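Long-range contacts in enoyl CoA hydratase/isomerase (Crotonase) (Legionella pneumophila subsp. pneumophila, PDB 3I47), which probably acts as an enoyl-CoA hydratase or isomerase of the crotonase family, working on the acyl chains of coenzyme A thioesters: residues Val53-Gly58 and Ile103-Gly108; Asp122-Ser127 and Asn178-Cys183. All coordinates share one frame; numbering follows the deposited sequence.

Interaction 1 of 2, residues Val53-Gly58 and Ile103-Gly108; sequences VLKANG and IAMVQG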
loop_
_atom_site.group_PDB
_atom_site.type_symbol
_atom_site.label_atom_id
_atom_site.label_comp_id
_atom_site.label_asym_id
_atom_site.label_seq_id
_atom_site.Cartn_x
_atom_site.Cartn_y
_atom_site.Cartn_z
ATOM N N VAL A 53 -7.687 1.893 0.437
ATOM C CA VAL A 53 -6.862 3.014 -0.028
ATOM C C VAL A 53 -6.272 3.770 1.159
ATOM O O VAL A 53 -6.997 4.141 2.080
ATOM C CB VAL A 53 -7.688 4.001 -0.909
ATOM C CG1 VAL A 53 -6.881 5.231 -1.271
ATOM C CG2 VAL A 53 -8.151 3.309 -2.178
ATOM N N LEU A 54 -4.957 3.964 1.135
ATOM C CA LEU A 54 -4.283 4.869 2.075
ATOM C C LEU A 54 -3.962 6.161 1.344
ATOM O O LEU A 54 -3.256 6.150 0.334
ATOM C CB LEU A 54 -2.971 4.252 2.584
ATOM C CG LEU A 54 -2.967 2.806 3.107
ATOM C CD1 LEU A 54 -1.556 2.415 3.592
ATOM C CD2 LEU A 54 -4.017 2.577 4.211
ATOM N N LYS A 55 -4.479 7.277 1.852
ATOM C CA LYS A 55 -4.258 8.573 1.225
ATOM C C LYS A 55 -4.060 9.630 2.283
ATOM O O LYS A 55 -3.988 9.303 3.466
ATOM C CB LYS A 55 -5.404 8.937 0.266
ATOM C CG LYS A 55 -6.803 9.103 0.902
ATOM C CD LYS A 55 -7.841 9.389 -0.191
ATOM C CE LYS A 55 -9.234 9.573 0.366
ATOM N NZ LYS A 55 -9.350 10.881 1.093
ATOM N N ALA A 56 -3.956 10.880 1.855
ATOM C CA ALA A 56 -3.592 11.959 2.772
ATOM C C ALA A 56 -4.221 13.268 2.336
ATOM O O ALA A 56 -4.402 13.516 1.144
ATOM C CB ALA A 56 -2.069 12.106 2.852
ATOM N N ASN A 57 -4.546 14.100 3.322
ATOM C CA ASN A 57 -4.927 15.486 3.074
ATOM C C ASN A 57 -3.735 16.412 3.284
ATOM O O ASN A 57 -2.692 15.999 3.797
ATOM C CB ASN A 57 -6.076 15.896 4.000
ATOM C CG ASN A 57 -7.398 15.256 3.613
ATOM O OD1 ASN A 57 -7.634 14.927 2.446
ATOM N ND2 ASN A 57 -8.278 15.068 4.600
ATOM N N GLY A 58 -3.892 17.666 2.866
ATOM C CA GLY A 58 -2.827 18.654 2.988
ATOM C C GLY A 58 -1.811 18.563 1.859
ATOM O O GLY A 58 -2.047 17.905 0.841
ATOM N N ILE A 103 -3.983 0.097 -1.955
ATOM C CA ILE A 103 -3.541 1.169 -2.855
ATOM C C ILE A 103 -3.073 2.336 -2.010
ATOM O O ILE A 103 -3.801 2.764 -1.102
ATOM C CB ILE A 103 -4.692 1.663 -3.759
ATOM C CG1 ILE A 103 -5.138 0.543 -4.700
ATOM C CG2 ILE A 103 -4.268 2.903 -4.564
ATOM C CD1 ILE A 103 -6.459 0.829 -5.388
ATOM N N ALA A 104 -1.877 2.839 -2.304
ATOM C CA ALA A 104 -1.394 4.105 -1.701
ATOM C C ALA A 104 -1.529 5.246 -2.698
ATOM O O ALA A 104 -1.148 5.090 -3.861
ATOM C CB ALA A 104 0.064 3.971 -1.269
ATOM N N MET A 105 -2.066 6.382 -2.252
ATOM C CA MET A 105 -2.299 7.537 -3.119
ATOM C C MET A 105 -1.404 8.646 -2.574
ATOM O O MET A 105 -1.613 9.108 -1.441
ATOM C CB MET A 105 -3.786 7.949 -3.070
ATOM C CG MET A 105 -4.134 9.221 -3.834
ATOM S SD MET A 105 -5.879 9.773 -3.674
ATOM C CE MET A 105 -5.623 11.433 -3.082
ATOM N N VAL A 106 -0.399 9.036 -3.356
ATOM C CA VAL A 106 0.671 9.900 -2.841
ATOM C C VAL A 106 0.747 11.249 -3.559
ATOM O O VAL A 106 1.008 11.302 -4.775
ATOM C CB VAL A 106 2.043 9.201 -2.985
ATOM C CG1 VAL A 106 3.161 10.086 -2.436
ATOM C CG2 VAL A 106 2.035 7.833 -2.290
ATOM N N GLN A 107 0.550 12.321 -2.791
ATOM C CA GLN A 107 0.754 13.692 -3.252
ATOM C C GLN A 107 1.928 14.306 -2.483
ATOM O O GLN A 107 2.216 13.920 -1.343
ATOM C CB GLN A 107 -0.517 14.529 -3.033
ATOM C CG GLN A 107 -0.626 15.283 -1.667
ATOM C CD GLN A 107 -0.935 14.401 -0.442
ATOM O OE1 GLN A 107 -0.914 13.157 -0.497
ATOM N NE2 GLN A 107 -1.225 15.061 0.691
ATOM N N GLY A 108 2.606 15.262 -3.102
ATOM C CA GLY A 108 3.692 15.963 -2.401
ATOM C C GLY A 108 4.784 15.031 -1.893
ATOM O O GLY A 108 5.076 13.994 -2.499
HETATM O O HOH W 1 -3.016 11.301 -0.763
#
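Leu54 turns both N and O to the strand beside it: its N donates to Ile103 O at 2.8 Å, and its O accepts Met105 N at 2.9 Å. This is the parallel pairing of strands 51-56 and 102-106 at the centre of the crotonase sheet. The ladder then opens, and a water takes over, accepting from Ala56 N at 2.8 Å. The same water is 2.7 Å from Met105 O and 2.8 Å from Gln107 OE1, and more acceptors surround it than it has protons. Beyond it Gln107, bent at chi2 (-74°), sends NE2 to Gly58 O at 3.0 Å. Gly58 O lies near the plane of the glutamine amide, whereas NE2 stands about 60° out of the plane of the Gly58 carbonyl. Positive phi at Gly58 suits a residue without a side chain. On the face of Val53 and Ile103, Lys55 and Met105 run side by side, Lys55 CB to Met105 CB at 3.8 Å; Leu189 and Thr193 of helix 189-201 touch Met105, while Lys55 NZ bonds to Thr18. Thus an amide and a water carry the pairing past the last backbone bond, towards loops that in crotonases supply the oxyanion hole.

Interaction 2 of 2, residues Asp122-Ser127 and Asn178-Cys183; sequences DIAIAS and NLVQHC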
loop_
_atom_site.group_PDB
_atom_site.type_symbol
_atom_site.label_atom_id
_atom_site.label_comp_id
_atom_site.label_asym_id
_atom_site.label_seq_id
_atom_site.Cartn_x
_atom_site.Cartn_y
_atom_site.Cartn_z
ATOM N N ASP A 122 -0.041 -2.867 -2.494
ATOM C CA ASP A 122 0.078 -3.557 -3.791
ATOM C C ASP A 122 0.363 -2.563 -4.914
ATOM O O ASP A 122 1.133 -2.853 -5.837
ATOM C CB ASP A 122 -1.205 -4.291 -4.176
ATOM C CG ASP A 122 -1.575 -5.399 -3.225
ATOM O OD1 ASP A 122 -0.686 -6.155 -2.768
ATOM O OD2 ASP A 122 -2.787 -5.517 -2.969
ATOM N N ILE A 123 -0.299 -1.414 -4.839
ATOM C CA ILE A 123 -0.314 -0.439 -5.921
ATOM C C ILE A 123 -0.098 0.936 -5.311
ATOM O O ILE A 123 -0.669 1.236 -4.265
ATOM C CB ILE A 123 -1.670 -0.426 -6.660
ATOM C CG1 ILE A 123 -1.963 -1.791 -7.303
ATOM C CG2 ILE A 123 -1.718 0.698 -7.705
ATOM C CD1 ILE A 123 -3.467 -1.999 -7.601
ATOM N N ALA A 124 0.725 1.760 -5.953
ATOM C CA ALA A 124 0.866 3.148 -5.538
ATOM C C ALA A 124 0.631 4.061 -6.734
ATOM O O ALA A 124 1.091 3.782 -7.852
ATOM C CB ALA A 124 2.246 3.411 -4.870
ATOM N N ILE A 125 -0.129 5.125 -6.490
ATOM C CA ILE A 125 -0.503 6.101 -7.493
ATOM C C ILE A 125 0.039 7.432 -6.996
ATOM O O ILE A 125 -0.243 7.823 -5.854
ATOM C CB ILE A 125 -2.043 6.198 -7.606
ATOM C CG1 ILE A 125 -2.660 4.846 -8.022
ATOM C CG2 ILE A 125 -2.438 7.312 -8.604
ATOM C CD1 ILE A 125 -4.200 4.779 -7.880
ATOM N N ALA A 126 0.826 8.115 -7.826
ATOM C CA ALA A 126 1.423 9.391 -7.437
ATOM C C ALA A 126 0.940 10.519 -8.329
ATOM O O ALA A 126 0.704 10.313 -9.532
ATOM C CB ALA A 126 2.935 9.295 -7.491
ATOM N N SER A 127 0.785 11.704 -7.748
ATOM C CA SER A 127 0.607 12.914 -8.541
ATOM C C SER A 127 1.957 13.265 -9.181
ATOM O O SER A 127 3.018 12.843 -8.699
ATOM C CB SER A 127 0.122 14.061 -7.650
ATOM O OG SER A 127 1.084 14.297 -6.653
ATOM N N ASN A 178 9.193 1.399 -10.562
ATOM C CA ASN A 178 8.061 0.569 -10.156
ATOM C C ASN A 178 7.644 0.735 -8.692
ATOM O O ASN A 178 6.873 -0.082 -8.182
ATOM C CB ASN A 178 8.312 -0.931 -10.428
ATOM C CG ASN A 178 8.208 -1.317 -11.905
ATOM O OD1 ASN A 178 7.815 -0.526 -12.763
ATOM N ND2 ASN A 178 8.565 -2.565 -12.200
ATOM N N LEU A 179 8.129 1.778 -8.015
ATOM C CA LEU A 179 7.592 2.101 -6.685
ATOM C C LEU A 179 6.143 2.532 -6.848
ATOM O O LEU A 179 5.269 2.125 -6.068
ATOM C CB LEU A 179 8.405 3.209 -6.012
ATOM C CG LEU A 179 7.909 3.653 -4.622
ATOM C CD1 LEU A 179 7.880 2.466 -3.670
ATOM C CD2 LEU A 179 8.808 4.756 -4.088
ATOM N N VAL A 180 5.897 3.376 -7.846
ATOM C CA VAL A 180 4.515 3.718 -8.209
ATOM C C VAL A 180 4.219 3.172 -9.592
ATOM O O VAL A 180 5.124 3.091 -10.449
ATOM C CB VAL A 180 4.190 5.239 -8.134
ATOM C CG1 VAL A 180 4.559 5.801 -6.773
ATOM C CG2 VAL A 180 4.849 6.004 -9.210
ATOM N N GLN A 181 2.959 2.800 -9.804
ATOM C CA GLN A 181 2.538 2.223 -11.090
ATOM C C GLN A 181 1.688 3.146 -11.946
ATOM O O GLN A 181 1.373 2.803 -13.100
ATOM C CB GLN A 181 1.779 0.916 -10.862
ATOM C CG GLN A 181 2.603 -0.217 -10.270
ATOM C CD GLN A 181 2.321 -0.460 -8.802
ATOM O OE1 GLN A 181 2.201 0.471 -8.017
ATOM N NE2 GLN A 181 2.223 -1.732 -8.425
ATOM N N HIS A 182 1.301 4.299 -11.385
ATOM C CA HIS A 182 0.527 5.314 -12.082
ATOM C C HIS A 182 0.995 6.680 -11.630
ATOM O O HIS A 182 1.219 6.897 -10.439
ATOM C CB HIS A 182 -0.967 5.189 -11.752
ATOM C CG HIS A 182 -1.536 3.846 -12.073
ATOM N ND1 HIS A 182 -2.011 3.521 -13.324
ATOM C CD2 HIS A 182 -1.673 2.733 -11.313
ATOM C CE1 HIS A 182 -2.432 2.268 -13.315
ATOM N NE2 HIS A 182 -2.229 1.764 -12.112
ATOM N N CYS A 183 1.132 7.594 -12.585
ATOM C CA CYS A 183 1.561 8.948 -12.303
ATOM C C CYS A 183 0.572 9.837 -13.047
ATOM O O CYS A 183 0.468 9.775 -14.284
ATOM C CB CYS A 183 3.005 9.127 -12.781
ATOM S SG CYS A 183 3.752 10.726 -12.398
#
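Gln181 meets the edge of strand 123-127 with its side-chain amide as well as its backbone, and so begins the parallel pairing that adds the outermost strand, 182-184, to the crotonase sheet. Gln181 OE1 accepts Ala124 N at 2.8 Å in a nearly straight bond (169°), while Gln181 NE2 gives a proton to a lone pair of Asp122 O at 3.0 Å. One flat amide thus offers an acceptor and a donor, as a neighbouring strand's peptide groups would, and the bend at chi2 (104°) turns it along the edge. Ala124 O takes Gln181 N in return, and further on Ala126 N reaches His182 O at 2.9 Å.

The tight part lies on the face of Ala124 and Ala126. Their methyls are small enough to let Val180 come close: Val180 CG1 rests 3.8 Å from Ala124 CB and touches Ala126 CB as well, and Phe132 and Tyr175 pack against the valine.

The solvent side is at the Asp122 end, where Asp122 and Gln181 are partly exposed and Asp122 turns from the contact to a salt bridge with Lys212. The Ile125 face lies between these extremes, packed by His182 but partly open. The His182 ring is held between the strand and helix 189-201, where Tyr196 meets it edge-to-face. An imidazole suits this boundary, giving carbon to the isoleucines while NE2 keeps a polar partner. His182 CD2 approaches Ile125 CG1 at 4.0 Å, and Ile123 CG2 lies at the ring edge, near its plane, 4.1 Å from that same His182 CD2.

Overall arrangement
Interactions 1 and 2 are two pairings in the parallel part of one mixed sheet, ordered 51-56, 102-106, 123-127, 182-184, with centres about 11 Å apart. The pairing of 102-106 with 123-127 separates them, bridged by probable hydrogen bonds from Ala104 N to Ile123 O and from Val106 N to Ile125 O, each 2.8 Å. Side chains join too, Ile103 CG2 packing on Ile125 CD1 at 3.8 Å. Helix 189-201 spans both, touching Met105 and Lys55 in interaction 1 and Ile125 and His182 in interaction 2. By analogy with other crotonases, the loops leaving 53-58 and 103-108 lead towards the thioester site, whereas 178-183 completes the sheet's far edge.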